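UDP-galactopyranose mutase (PDB 3HDQ) probably interconverts UDP-galactopyranose and UDP-galactofuranose with FAD as cofactor, and is captured here in the oxidized state with UDP-galactose bound. Local coordinates at residues T158-D161 against V162-K166; V167-D170 against L171-K174; F175-G178 against Y179-Q183; W184-D187 against P188-D192. All coordinates share one frame; numbering follows the deposited sequence.

Contact 1: T158-D161 against V162-K166; sequences TSED and VVVSK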
loop_
_atom_site.group_PDB
_atom_site.type_symbol
_atom_site.label_atom_id
_atom_site.label_comp_id
_atom_site.label_asym_id
_atom_site.label_seq_id
_atom_site.Cartn_x
_atom_site.Cartn_y
_atom_site.Cartn_z
ATOM N N THR A 158 -32.722 27.452 5.170
ATOM C CA THR A 158 -32.850 26.014 5.291
ATOM C C THR A 158 -32.490 25.302 3.983
ATOM O O THR A 158 -32.537 25.909 2.913
ATOM C CB THR A 158 -34.300 25.694 5.695
ATOM O OG1 THR A 158 -34.422 25.800 7.119
ATOM C CG2 THR A 158 -34.691 24.321 5.304
ATOM N N SER A 159 -32.108 24.027 4.075
ATOM C CA SER A 159 -31.889 23.224 2.876
ATOM C C SER A 159 -33.197 23.001 2.117
ATOM O O SER A 159 -33.188 22.830 0.903
ATOM C CB SER A 159 -31.209 21.890 3.208
ATOM O OG SER A 159 -29.801 22.010 3.127
ATOM N N GLU A 160 -34.316 22.997 2.840
ATOM C CA GLU A 160 -35.638 23.047 2.218
ATOM C C GLU A 160 -35.840 24.344 1.436
ATOM O O GLU A 160 -36.240 24.315 0.274
ATOM C CB GLU A 160 -36.745 22.902 3.261
ATOM C CG GLU A 160 -38.167 23.068 2.705
ATOM C CD GLU A 160 -39.217 22.788 3.761
ATOM O OE1 GLU A 160 -40.185 22.041 3.497
ATOM O OE2 GLU A 160 -39.051 23.305 4.880
ATOM N N ASP A 161 -35.554 25.476 2.075
ATOM C CA ASP A 161 -35.709 26.778 1.432
ATOM C C ASP A 161 -34.973 26.870 0.103
ATOM O O ASP A 161 -35.543 27.359 -0.872
ATOM C CB ASP A 161 -35.205 27.920 2.329
ATOM C CG ASP A 161 -35.982 28.053 3.623
ATOM O OD1 ASP A 161 -37.104 27.506 3.729
ATOM O OD2 ASP A 161 -35.454 28.713 4.546
ATOM N N VAL A 162 -33.707 26.443 0.065
ATOM C CA VAL A 162 -32.897 26.658 -1.137
ATOM C C VAL A 162 -33.466 25.944 -2.352
ATOM O O VAL A 162 -33.365 26.435 -3.470
ATOM C CB VAL A 162 -31.408 26.239 -0.986
ATOM C CG1 VAL A 162 -30.516 27.459 -0.966
ATOM C CG2 VAL A 162 -31.201 25.371 0.229
ATOM N N VAL A 163 -34.066 24.786 -2.123
ATOM C CA VAL A 163 -34.588 23.978 -3.213
ATOM C C VAL A 163 -36.007 24.387 -3.598
ATOM O O VAL A 163 -36.281 24.700 -4.752
ATOM C CB VAL A 163 -34.550 22.482 -2.843
ATOM C CG1 VAL A 163 -35.240 21.634 -3.920
ATOM C CG2 VAL A 163 -33.103 22.048 -2.621
ATOM N N VAL A 164 -36.902 24.399 -2.620
ATOM C CA VAL A 164 -38.309 24.677 -2.882
ATOM C C VAL A 164 -38.525 26.072 -3.499
ATOM O O VAL A 164 -39.493 26.303 -4.204
ATOM C CB VAL A 164 -39.152 24.460 -1.603
ATOM C CG1 VAL A 164 -39.148 25.710 -0.708
ATOM C CG2 VAL A 164 -40.552 24.041 -1.958
ATOM N N SER A 165 -37.594 26.985 -3.265
ATOM C CA SER A 165 -37.696 28.343 -3.795
ATOM C C SER A 165 -37.147 28.473 -5.213
ATOM O O SER A 165 -37.231 29.544 -5.826
ATOM C CB SER A 165 -36.968 29.336 -2.873
ATOM O OG SER A 165 -35.564 29.185 -2.963
ATOM N N LYS A 166 -36.579 27.387 -5.728
ATOM C CA LYS A 166 -36.008 27.395 -7.073
ATOM C C LYS A 166 -36.727 26.466 -8.047
ATOM O O LYS A 166 -36.926 26.822 -9.213
ATOM C CB LYS A 166 -34.509 27.074 -7.028
ATOM C CG LYS A 166 -33.696 28.128 -6.302
ATOM C CD LYS A 166 -32.207 27.840 -6.338
ATOM C CE LYS A 166 -31.479 28.804 -5.405
ATOM N NZ LYS A 166 -30.006 28.643 -5.468
#
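Val162 lays its CG2 methyl over the carbonyl oxygens of the turn before it, Val162 CG2 standing 3.3 Å from Ser159 O and lying a little nearer still to Thr158 O. That same Thr158 carbonyl takes the amide of its neighbour on the next turn, Val162 N to Thr158 O 3.1 Å; two residues on, Val164 N bonds to Glu160 O at 3.0 Å, almost straight with an N-H...O angle of 165°. Asp161 suits this first turn because its carboxylate can meet an amide that has no earlier turn to bond to: Asp161 OD2 receives Thr158 N from above the carboxylate plane, 3.1 Å away, and also takes the amide of Arg157. One polar atom, Asp161 O, is held twice. Ser165 N reaches Asp161 O at 3.2 Å and Ser165 OG reaches it at 2.8 Å, from opposite faces of the carbonyl plane. The hydroxyl gets there because chi1 of 72° sets OG between the backbone N and the carbonyl carbon, folding it back. An alanine here would keep the amide bond but is likely to leave Asp161 O without its second donor and this turn less firmly held. The other polar side chains turn to different parts of the fold: Glu160 makes a salt bridge with Arg169 further along the helix, while Ser159 and Thr158 bond to Asp192 O and Ser189 O. Val163 rests on Tyr172 and Phe176, so the opening turns of helix 159-184 lie between its own later turns, the segment after helix 139-149 and the loop toward strand 214-218.

Contact 2: V167-D170 against L171-K174; sequences VGRD and LYNK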
loop_
_atom_site.group_PDB
_atom_site.type_symbol
_atom_site.label_atom_id
_atom_site.label_comp_id
_atom_site.label_asym_id
_atom_site.label_seq_id
_atom_site.Cartn_x
_atom_site.Cartn_y
_atom_site.Cartn_z
ATOM N N VAL A 167 -37.116 25.285 -7.574
ATOM C CA VAL A 167 -37.755 24.295 -8.442
ATOM C C VAL A 167 -39.066 23.764 -7.883
ATOM O O VAL A 167 -39.654 22.836 -8.439
ATOM C CB VAL A 167 -36.832 23.090 -8.709
ATOM C CG1 VAL A 167 -35.585 23.531 -9.449
ATOM C CG2 VAL A 167 -36.489 22.381 -7.396
ATOM N N GLY A 168 -39.519 24.338 -6.774
ATOM C CA GLY A 168 -40.824 24.004 -6.249
ATOM C C GLY A 168 -40.876 22.729 -5.439
ATOM O O GLY A 168 -39.877 22.051 -5.232
ATOM N N ARG A 169 -42.084 22.386 -5.019
ATOM C CA ARG A 169 -42.317 21.366 -4.011
ATOM C C ARG A 169 -42.287 19.921 -4.549
ATOM O O ARG A 169 -41.850 19.005 -3.854
ATOM C CB ARG A 169 -43.646 21.677 -3.315
ATOM C CG ARG A 169 -44.060 20.700 -2.246
ATOM C CD ARG A 169 -43.216 20.824 -0.999
ATOM N NE ARG A 169 -43.044 22.203 -0.535
ATOM C CZ ARG A 169 -42.465 22.518 0.620
ATOM N NH1 ARG A 169 -42.023 21.552 1.418
ATOM N NH2 ARG A 169 -42.320 23.788 0.979
ATOM N N ASP A 170 -42.744 19.707 -5.776
ATOM C CA ASP A 170 -42.720 18.348 -6.334
ATOM C C ASP A 170 -41.297 17.861 -6.658
ATOM O O ASP A 170 -40.919 16.735 -6.332
ATOM C CB ASP A 170 -43.602 18.243 -7.578
ATOM C CG ASP A 170 -43.819 16.810 -8.006
ATOM O OD1 ASP A 170 -43.674 16.503 -9.209
ATOM O OD2 ASP A 170 -44.122 15.981 -7.126
ATOM N N LEU A 171 -40.507 18.709 -7.302
ATOM C CA LEU A 171 -39.140 18.345 -7.644
ATOM C C LEU A 171 -38.313 18.168 -6.377
ATOM O O LEU A 171 -37.447 17.292 -6.298
ATOM C CB LEU A 171 -38.532 19.391 -8.578
ATOM C CG LEU A 171 -39.121 19.315 -9.988
ATOM C CD1 LEU A 171 -38.614 20.476 -10.838
ATOM C CD2 LEU A 171 -38.788 17.949 -10.627
ATOM N N TYR A 172 -38.615 18.997 -5.382
ATOM C CA TYR A 172 -38.022 18.885 -4.060
ATOM C C TYR A 172 -38.343 17.541 -3.414
ATOM O O TYR A 172 -37.463 16.894 -2.849
ATOM C CB TYR A 172 -38.510 20.035 -3.168
ATOM C CG TYR A 172 -38.219 19.854 -1.694
ATOM C CD1 TYR A 172 -36.971 20.161 -1.174
ATOM C CD2 TYR A 172 -39.200 19.391 -0.820
ATOM C CE1 TYR A 172 -36.697 20.006 0.178
ATOM C CE2 TYR A 172 -38.937 19.236 0.532
ATOM C CZ TYR A 172 -37.680 19.543 1.021
ATOM O OH TYR A 172 -37.396 19.397 2.355
ATOM N N ASN A 173 -39.602 17.121 -3.479
ATOM C CA ASN A 173 -39.984 15.851 -2.864
ATOM C C ASN A 173 -39.376 14.667 -3.607
ATOM O O ASN A 173 -39.106 13.618 -3.012
ATOM C CB ASN A 173 -41.503 15.676 -2.816
ATOM C CG ASN A 173 -42.193 16.664 -1.879
ATOM O OD1 ASN A 173 -41.590 17.213 -0.957
ATOM N ND2 ASN A 173 -43.475 16.885 -2.119
ATOM N N LYS A 174 -39.158 14.840 -4.908
ATOM C CA LYS A 174 -38.704 13.737 -5.746
ATOM C C LYS A 174 -37.195 13.496 -5.744
ATOM O O LYS A 174 -36.760 12.351 -5.839
ATOM C CB LYS A 174 -39.248 13.883 -7.173
ATOM C CG LYS A 174 -40.514 13.080 -7.363
ATOM C CD LYS A 174 -41.377 13.556 -8.505
ATOM C CE LYS A 174 -42.682 12.746 -8.519
ATOM N NZ LYS A 174 -43.840 13.542 -9.023
HETATM O O HOH W 1 -41.618 21.267 -8.343
HETATM O O HOH W 2 -44.539 15.011 -4.612
#
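Asp170 carries its CG opposite the backbone N (chi1 -168°), while the long chain of Lys174 runs back past it and bends at its last torsion (chi4 148°), which brings ammonium and carboxylate together. Lys174 NZ meets the syn lone pair of Asp170 OD1 at 3.0 Å in a salt bridge, with a weaker bond from Lys174 NZ to Asp170 OD2 at 3.1 Å. Tyr133 also bonds to OD1, and a water joins OD2 to Asn173 ND2, so the carboxylate is gripped from several sides. An alanine in place of the lysine would probably leave the Asp170 charge without its mate. On the buried side Val167 CG2 packs on Leu171 CB at 3.8 Å, the two branched chains crossing at about a right angle against Phe146 of helix 139-149. Helix 159-184 breaks at Gly168, whose positive phi (81°) suits glycine: Arg169 N and Asp170 N lack bonds to the turn before, and a water bridges Val167 O and Leu171 N. Beyond it Asn173 N bonds to Arg169 O at 3.0 Å. The salt bridge is a common helix-surface pair, whereas the break makes a helical hairpin, the chain doubling back and a wider pi-type turn at 172-174 leading toward the uridine site.

Contact 3: F175-G178 against Y179-Q183; sequences FFRG and YTRKQ. With GDU (galactose-uridine-5'-diphosphate), chain K.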
loop_
_atom_site.group_PDB
_atom_site.type_symbol
_atom_site.label_atom_id
_atom_site.label_comp_id
_atom_site.label_asym_id
_atom_site.label_seq_id
_atom_site.Cartn_x
_atom_site.Cartn_y
_atom_site.Cartn_z
ATOM N N PHE A 175 -36.413 14.567 -5.616
ATOM C CA PHE A 175 -34.956 14.469 -5.696
ATOM C C PHE A 175 -34.220 14.767 -4.374
ATOM O O PHE A 175 -33.156 14.201 -4.122
ATOM C CB PHE A 175 -34.417 15.379 -6.814
ATOM C CG PHE A 175 -34.786 14.918 -8.203
ATOM C CD1 PHE A 175 -36.012 15.248 -8.757
ATOM C CD2 PHE A 175 -33.903 14.151 -8.951
ATOM C CE1 PHE A 175 -36.353 14.813 -10.025
ATOM C CE2 PHE A 175 -34.245 13.714 -10.222
ATOM C CZ PHE A 175 -35.470 14.041 -10.755
ATOM N N PHE A 176 -34.774 15.650 -3.539
ATOM C CA PHE A 176 -34.050 16.122 -2.352
ATOM C C PHE A 176 -34.547 15.651 -0.984
ATOM O O PHE A 176 -33.739 15.213 -0.157
ATOM C CB PHE A 176 -33.925 17.644 -2.363
ATOM C CG PHE A 176 -32.958 18.144 -3.379
ATOM C CD1 PHE A 176 -31.623 18.296 -3.059
ATOM C CD2 PHE A 176 -33.377 18.424 -4.666
ATOM C CE1 PHE A 176 -30.731 18.744 -3.998
ATOM C CE2 PHE A 176 -32.487 18.869 -5.614
ATOM C CZ PHE A 176 -31.165 19.028 -5.283
ATOM N N ARG A 177 -35.851 15.751 -0.736
ATOM C CA ARG A 177 -36.373 15.443 0.590
ATOM C C ARG A 177 -35.979 14.051 1.065
ATOM O O ARG A 177 -35.359 13.907 2.122
ATOM C CB ARG A 177 -37.889 15.605 0.660
ATOM C CG ARG A 177 -38.423 15.484 2.092
ATOM C CD ARG A 177 -39.921 15.686 2.178
ATOM N NE ARG A 177 -40.635 14.785 1.277
ATOM C CZ ARG A 177 -41.902 14.416 1.443
ATOM N NH1 ARG A 177 -42.597 14.863 2.488
ATOM N NH2 ARG A 177 -42.474 13.589 0.574
ATOM N N GLY A 178 -36.341 13.032 0.293
ATOM C CA GLY A 178 -36.045 11.656 0.664
ATOM C C GLY A 178 -34.553 11.358 0.823
ATOM O O GLY A 178 -34.146 10.668 1.759
ATOM N N TYR A 179 -33.738 11.875 -0.095
ATOM C CA TYR A 179 -32.297 11.621 -0.068
ATOM C C TYR A 179 -31.690 12.206 1.202
ATOM O O TYR A 179 -30.957 11.525 1.940
ATOM C CB TYR A 179 -31.617 12.238 -1.295
ATOM C CG TYR A 179 -30.163 11.859 -1.432
ATOM C CD1 TYR A 179 -29.771 10.876 -2.333
ATOM C CD2 TYR A 179 -29.178 12.468 -0.649
ATOM C CE1 TYR A 179 -28.443 10.510 -2.462
ATOM C CE2 TYR A 179 -27.846 12.107 -0.768
ATOM C CZ TYR A 179 -27.486 11.129 -1.684
ATOM O OH TYR A 179 -26.177 10.759 -1.829
ATOM N N THR A 180 -32.009 13.479 1.431
ATOM C CA THR A 180 -31.556 14.219 2.592
ATOM C C THR A 180 -31.967 13.547 3.906
ATOM O O THR A 180 -31.122 13.316 4.774
ATOM C CB THR A 180 -32.049 15.667 2.533
ATOM O OG1 THR A 180 -31.652 16.243 1.279
ATOM C CG2 THR A 180 -31.457 16.486 3.671
ATOM N N ARG A 181 -33.244 13.207 4.044
ATOM C CA ARG A 181 -33.711 12.527 5.249
ATOM C C ARG A 181 -32.894 11.276 5.488
ATOM O O ARG A 181 -32.484 10.999 6.623
ATOM C CB ARG A 181 -35.197 12.161 5.148
ATOM C CG ARG A 181 -36.148 13.367 5.200
ATOM C CD ARG A 181 -37.635 12.965 5.096
ATOM N NE ARG A 181 -38.496 14.128 5.296
ATOM C CZ ARG A 181 -39.828 14.093 5.324
ATOM N NH1 ARG A 181 -40.466 12.946 5.155
ATOM N NH2 ARG A 181 -40.519 15.214 5.526
ATOM N N LYS A 182 -32.649 10.526 4.415
ATOM C CA LYS A 182 -31.912 9.266 4.521
ATOM C C LYS A 182 -30.425 9.493 4.868
ATOM O O LYS A 182 -29.888 8.848 5.767
ATOM C CB LYS A 182 -32.073 8.444 3.242
ATOM C CG LYS A 182 -31.581 7.013 3.353
ATOM C CD LYS A 182 -32.155 6.124 2.237
ATOM C CE LYS A 182 -31.698 6.567 0.854
ATOM N NZ LYS A 182 -32.243 5.675 -0.211
ATOM N N GLN A 183 -29.789 10.433 4.173
ATOM C CA GLN A 183 -28.378 10.757 4.382
ATOM C C GLN A 183 -28.053 11.328 5.768
ATOM O O GLN A 183 -27.069 10.928 6.388
ATOM C CB GLN A 183 -27.881 11.720 3.291
ATOM C CG GLN A 183 -26.479 12.300 3.522
ATOM C CD GLN A 183 -25.376 11.240 3.599
ATOM O OE1 GLN A 183 -25.620 10.052 3.409
ATOM N NE2 GLN A 183 -24.159 11.678 3.868
HETATM N N1 GDU K . -28.757 15.738 -2.400
HETATM C C2 GDU K . -29.841 15.179 -2.675
HETATM N N3 GDU K . -30.272 14.384 -3.558
HETATM C C4 GDU K . -29.328 14.019 -4.444
HETATM C C5 GDU K . -27.968 14.583 -4.278
HETATM C C6 GDU K . -27.736 15.421 -3.248
HETATM O O2 GDU K . -30.857 15.516 -1.741
HETATM O O4 GDU K . -29.577 13.223 -5.346
HETATM C C1D GDU K . -28.553 16.602 -1.272
HETATM C C2D GDU K . -28.297 15.955 0.111
HETATM O O2D GDU K . -28.705 16.791 1.187
HETATM C C3D GDU K . -26.795 15.772 0.059
HETATM C C4D GDU K . -26.409 17.148 -0.481
HETATM O O4D GDU K . -27.432 17.494 -1.421
HETATM O O3D GDU K . -26.263 15.494 1.351
HETATM C C5D GDU K . -24.963 17.319 -0.923
HETATM O O5D GDU K . -24.824 16.400 -2.021
HETATM P PA GDU K . -23.443 15.673 -2.359
HETATM O O1A GDU K . -23.566 15.066 -3.714
HETATM O O2A GDU K . -22.386 16.698 -2.383
HETATM O O3A GDU K . -23.177 14.486 -1.338
HETATM P PB GDU K . -21.722 13.975 -0.982
HETATM O O1B GDU K . -22.023 12.915 0.011
HETATM O O2B GDU K . -20.810 14.942 -0.323
HETATM O O3B GDU K . -20.975 13.250 -2.205
HETATM C "C1'" GDU K . -19.598 12.916 -2.467
HETATM C "C2'" GDU K . -18.892 14.145 -3.078
HETATM C "C3'" GDU K . -19.817 14.644 -4.212
HETATM C "C4'" GDU K . -19.796 13.575 -5.345
HETATM C "C5'" GDU K . -20.149 12.193 -4.729
HETATM C "C6'" GDU K . -19.883 10.998 -5.688
HETATM O "O2'" GDU K . -18.602 15.142 -2.081
HETATM O "O3'" GDU K . -19.359 15.941 -4.656
HETATM O "O4'" GDU K . -18.476 13.573 -5.930
HETATM O "O5'" GDU K . -19.599 11.834 -3.430
HETATM O "O6'" GDU K . -21.083 10.540 -6.355
#
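Phe176 O is gripped twice by Thr180: the backbone bond from Thr180 N measures 2.9 Å, and Thr180 OG1 donates to the same oxygen at 2.7 Å from above the carbonyl plane. With chi1 at -54°, OG1 lies beside its own backbone N, where it can serve both the helix and the substrate. It accepts the ribose hydroxyl, GDU O2D to Thr180 OG1 3.0 Å, so a relay runs from sugar through threonine to carbonyl. The wider turn at residues 175-177 is accompanied by a Phe175 carbonyl that accepts the uracil imide instead of the amide of Tyr179, GDU N3 to Phe175 O 2.9 Å. Tyr179 suits its place because its flat ring spreads over the uracil, with Tyr179 CG 3.3 Å from GDU N3, while Phe176 CD1 comes up obliquely to GDU O2. On another side of the helix Arg177 and Arg181 run alongside one another; Arg177 CD lies over one face of the Arg181 guanidinium, 3.4 Å from Arg181 NH2, and the planes are turned 48° apart. Their like charges are close, but a salt bridge from Arg181 to Asp187 probably eases that. Taken together, a ring surface, a carbonyl for the imide N-H and a threonine for the ribose imply that this part of the helix recognises the uridine end of the substrate.

Contact 4: W184-D187 against P188-D192; sequences WGLD and PSELD. With GDU (galactose-uridine-5'-diphosphate), chain K.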
loop_
_atom_site.group_PDB
_atom_site.type_symbol
_atom_site.label_atom_id
_atom_site.label_comp_id
_atom_site.label_asym_id
_atom_site.label_seq_id
_atom_site.Cartn_x
_atom_site.Cartn_y
_atom_site.Cartn_z
ATOM N N TRP A 184 -28.872 12.253 6.253
ATOM C CA TRP A 184 -28.549 12.964 7.498
ATOM C C TRP A 184 -29.338 12.508 8.718
ATOM O O TRP A 184 -28.930 12.741 9.859
ATOM C CB TRP A 184 -28.758 14.454 7.309
ATOM C CG TRP A 184 -27.922 14.992 6.228
ATOM C CD1 TRP A 184 -28.273 15.149 4.921
ATOM C CD2 TRP A 184 -26.570 15.430 6.340
ATOM N NE1 TRP A 184 -27.225 15.672 4.210
ATOM C CE2 TRP A 184 -26.163 15.853 5.056
ATOM C CE3 TRP A 184 -25.659 15.507 7.399
ATOM C CZ2 TRP A 184 -24.888 16.356 4.805
ATOM C CZ3 TRP A 184 -24.386 16.002 7.145
ATOM C CH2 TRP A 184 -24.018 16.422 5.861
ATOM N N GLY A 185 -30.471 11.863 8.481
ATOM C CA GLY A 185 -31.367 11.527 9.569
ATOM C C GLY A 185 -32.090 12.781 10.012
ATOM O O GLY A 185 -32.675 12.812 11.088
ATOM N N LEU A 186 -32.031 13.815 9.173
ATOM C CA LEU A 186 -32.741 15.069 9.392
ATOM C C LEU A 186 -33.562 15.445 8.150
ATOM O O LEU A 186 -33.177 15.114 7.028
ATOM C CB LEU A 186 -31.746 16.208 9.664
ATOM C CG LEU A 186 -31.198 16.547 11.059
ATOM C CD1 LEU A 186 -32.101 15.996 12.160
ATOM C CD2 LEU A 186 -29.772 16.065 11.240
ATOM N N ASP A 187 -34.680 16.140 8.339
ATOM C CA ASP A 187 -35.386 16.763 7.221
ATOM C C ASP A 187 -34.552 17.955 6.770
ATOM O O ASP A 187 -33.841 18.547 7.582
ATOM C CB ASP A 187 -36.780 17.239 7.646
ATOM C CG ASP A 187 -37.601 17.782 6.480
ATOM O OD1 ASP A 187 -38.282 16.980 5.811
ATOM O OD2 ASP A 187 -37.574 19.011 6.234
ATOM N N PRO A 188 -34.617 18.301 5.472
ATOM C CA PRO A 188 -33.909 19.481 4.966
ATOM C C PRO A 188 -34.269 20.759 5.725
ATOM O O PRO A 188 -33.493 21.708 5.704
ATOM C CB PRO A 188 -34.397 19.582 3.519
ATOM C CG PRO A 188 -34.719 18.198 3.143
ATOM C CD PRO A 188 -35.263 17.544 4.388
ATOM N N SER A 189 -35.439 20.795 6.355
ATOM C CA SER A 189 -35.819 21.959 7.157
ATOM C C SER A 189 -34.859 22.137 8.338
ATOM O O SER A 189 -34.647 23.253 8.808
ATOM C CB SER A 189 -37.260 21.844 7.655
ATOM O OG SER A 189 -37.436 20.690 8.462
ATOM N N GLU A 190 -34.273 21.029 8.792
ATOM C CA GLU A 190 -33.358 21.031 9.931
ATOM C C GLU A 190 -31.875 21.185 9.561
ATOM O O GLU A 190 -31.004 21.023 10.407
ATOM C CB GLU A 190 -33.549 19.758 10.751
ATOM C CG GLU A 190 -34.971 19.562 11.296
ATOM C CD GLU A 190 -35.214 18.144 11.782
ATOM O OE1 GLU A 190 -35.219 17.213 10.937
ATOM O OE2 GLU A 190 -35.404 17.958 13.006
ATOM N N LEU A 191 -31.584 21.505 8.305
ATOM C CA LEU A 191 -30.201 21.692 7.891
ATOM C C LEU A 191 -30.021 23.093 7.361
ATOM O O LEU A 191 -30.962 23.681 6.826
ATOM C CB LEU A 191 -29.817 20.674 6.815
ATOM C CG LEU A 191 -29.730 19.223 7.284
ATOM C CD1 LEU A 191 -29.690 18.271 6.093
ATOM C CD2 LEU A 191 -28.512 19.031 8.179
ATOM N N ASP A 192 -28.821 23.643 7.518
ATOM C CA ASP A 192 -28.499 24.906 6.860
ATOM C C ASP A 192 -28.600 24.761 5.333
ATOM O O ASP A 192 -28.337 23.687 4.776
ATOM C CB ASP A 192 -27.100 25.386 7.251
ATOM C CG ASP A 192 -26.793 26.777 6.723
ATOM O OD1 ASP A 192 -27.169 27.772 7.390
ATOM O OD2 ASP A 192 -26.163 26.879 5.645
HETATM N N1 GDU K . -28.757 15.738 -2.400
HETATM C C2 GDU K . -29.841 15.179 -2.675
HETATM N N3 GDU K . -30.272 14.384 -3.558
HETATM C C4 GDU K . -29.328 14.019 -4.444
HETATM C C5 GDU K . -27.968 14.583 -4.278
HETATM C C6 GDU K . -27.736 15.421 -3.248
HETATM O O2 GDU K . -30.857 15.516 -1.741
HETATM O O4 GDU K . -29.577 13.223 -5.346
HETATM C C1D GDU K . -28.553 16.602 -1.272
HETATM C C2D GDU K . -28.297 15.955 0.111
HETATM O O2D GDU K . -28.705 16.791 1.187
HETATM C C3D GDU K . -26.795 15.772 0.059
HETATM C C4D GDU K . -26.409 17.148 -0.481
HETATM O O4D GDU K . -27.432 17.494 -1.421
HETATM O O3D GDU K . -26.263 15.494 1.351
HETATM C C5D GDU K . -24.963 17.319 -0.923
HETATM O O5D GDU K . -24.824 16.400 -2.021
HETATM P PA GDU K . -23.443 15.673 -2.359
HETATM O O1A GDU K . -23.566 15.066 -3.714
HETATM O O2A GDU K . -22.386 16.698 -2.383
HETATM O O3A GDU K . -23.177 14.486 -1.338
HETATM P PB GDU K . -21.722 13.975 -0.982
HETATM O O1B GDU K . -22.023 12.915 0.011
HETATM O O2B GDU K . -20.810 14.942 -0.323
HETATM O O3B GDU K . -20.975 13.250 -2.205
HETATM C "C1'" GDU K . -19.598 12.916 -2.467
HETATM C "C2'" GDU K . -18.892 14.145 -3.078
HETATM C "C3'" GDU K . -19.817 14.644 -4.212
HETATM C "C4'" GDU K . -19.796 13.575 -5.345
HETATM C "C5'" GDU K . -20.149 12.193 -4.729
HETATM C "C6'" GDU K . -19.883 10.998 -5.688
HETATM O "O2'" GDU K . -18.602 15.142 -2.081
HETATM O "O3'" GDU K . -19.359 15.941 -4.656
HETATM O "O4'" GDU K . -18.476 13.573 -5.930
HETATM O "O5'" GDU K . -19.599 11.834 -3.430
HETATM O "O6'" GDU K . -21.083 10.540 -6.355
#
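This is a local turn contact, an Asx turn leading into a short 3-10 segment, just after helix 159-184 ends and before the chain goes on to strand 214-218. Gly185 is the first residue to leave helical geometry, and its positive phi is one that glycine accepts readily. Asp187 makes the turn. Asp187 OD2 takes Ser189 N at 2.8 Å and Ser189 OG at 2.8 Å, both on the anti side of the carboxylate and from opposite faces of its plane. Ser189 OG can add its bond because chi1 of 60° places it between the backbone N and the carbonyl carbon. Pro188, lacking an amide hydrogen, fits between them, where no backbone donor is called for. Glu190 answers in the other direction: Asp187 N gives its hydrogen to Glu190 OE1 at 2.9 Å, nearly in line with the C-O bond. This resembles one half of a capping box, the other half being replaced by the Asx turn to Ser189 N. The 3-10 turn is then closed by Glu190 N to Asp187 O, 2.8 Å. Asp187 OD1 is turned to Arg181 of the preceding helix. Leu186 CD1 packs across the Glu190 side chain, 3.6 Å from Glu190 OE1. At the pocket side Trp184 NE1 reaches the ribose, 3.0 Å from GDU O3D, which lies at the edge of the indole near its plane. Over one face of that indole sits Leu191, whose CD1 makes a CH-pi contact 3.8 Å from the centroid of the Trp184 five-membered ring, 21° off the ring normal.

Overall arrangement
From the N-terminal side, contacts 1, 2 and 3 follow one another along helix 159-184, and contact 4 is the loop just beyond it. All are local and in series, so none nests in or crosses another. The break in contact 2 reverses the helix, so that its first turns pack on its later ones. A probable hydrogen bond from Arg177 N to Tyr172 O, an i to i+5 link that fits the pi-type turn, joins contact 2 to contact 3. Contact 4 then returns the chain to the N-terminal end of the helix, where Ser159 N probably bonds to Leu191 O, and Tyr172 of contact 2 packs on Pro188. Contacts 3 and 4 share the uridine site, and Thr180 packs against both Pro188 and Leu191.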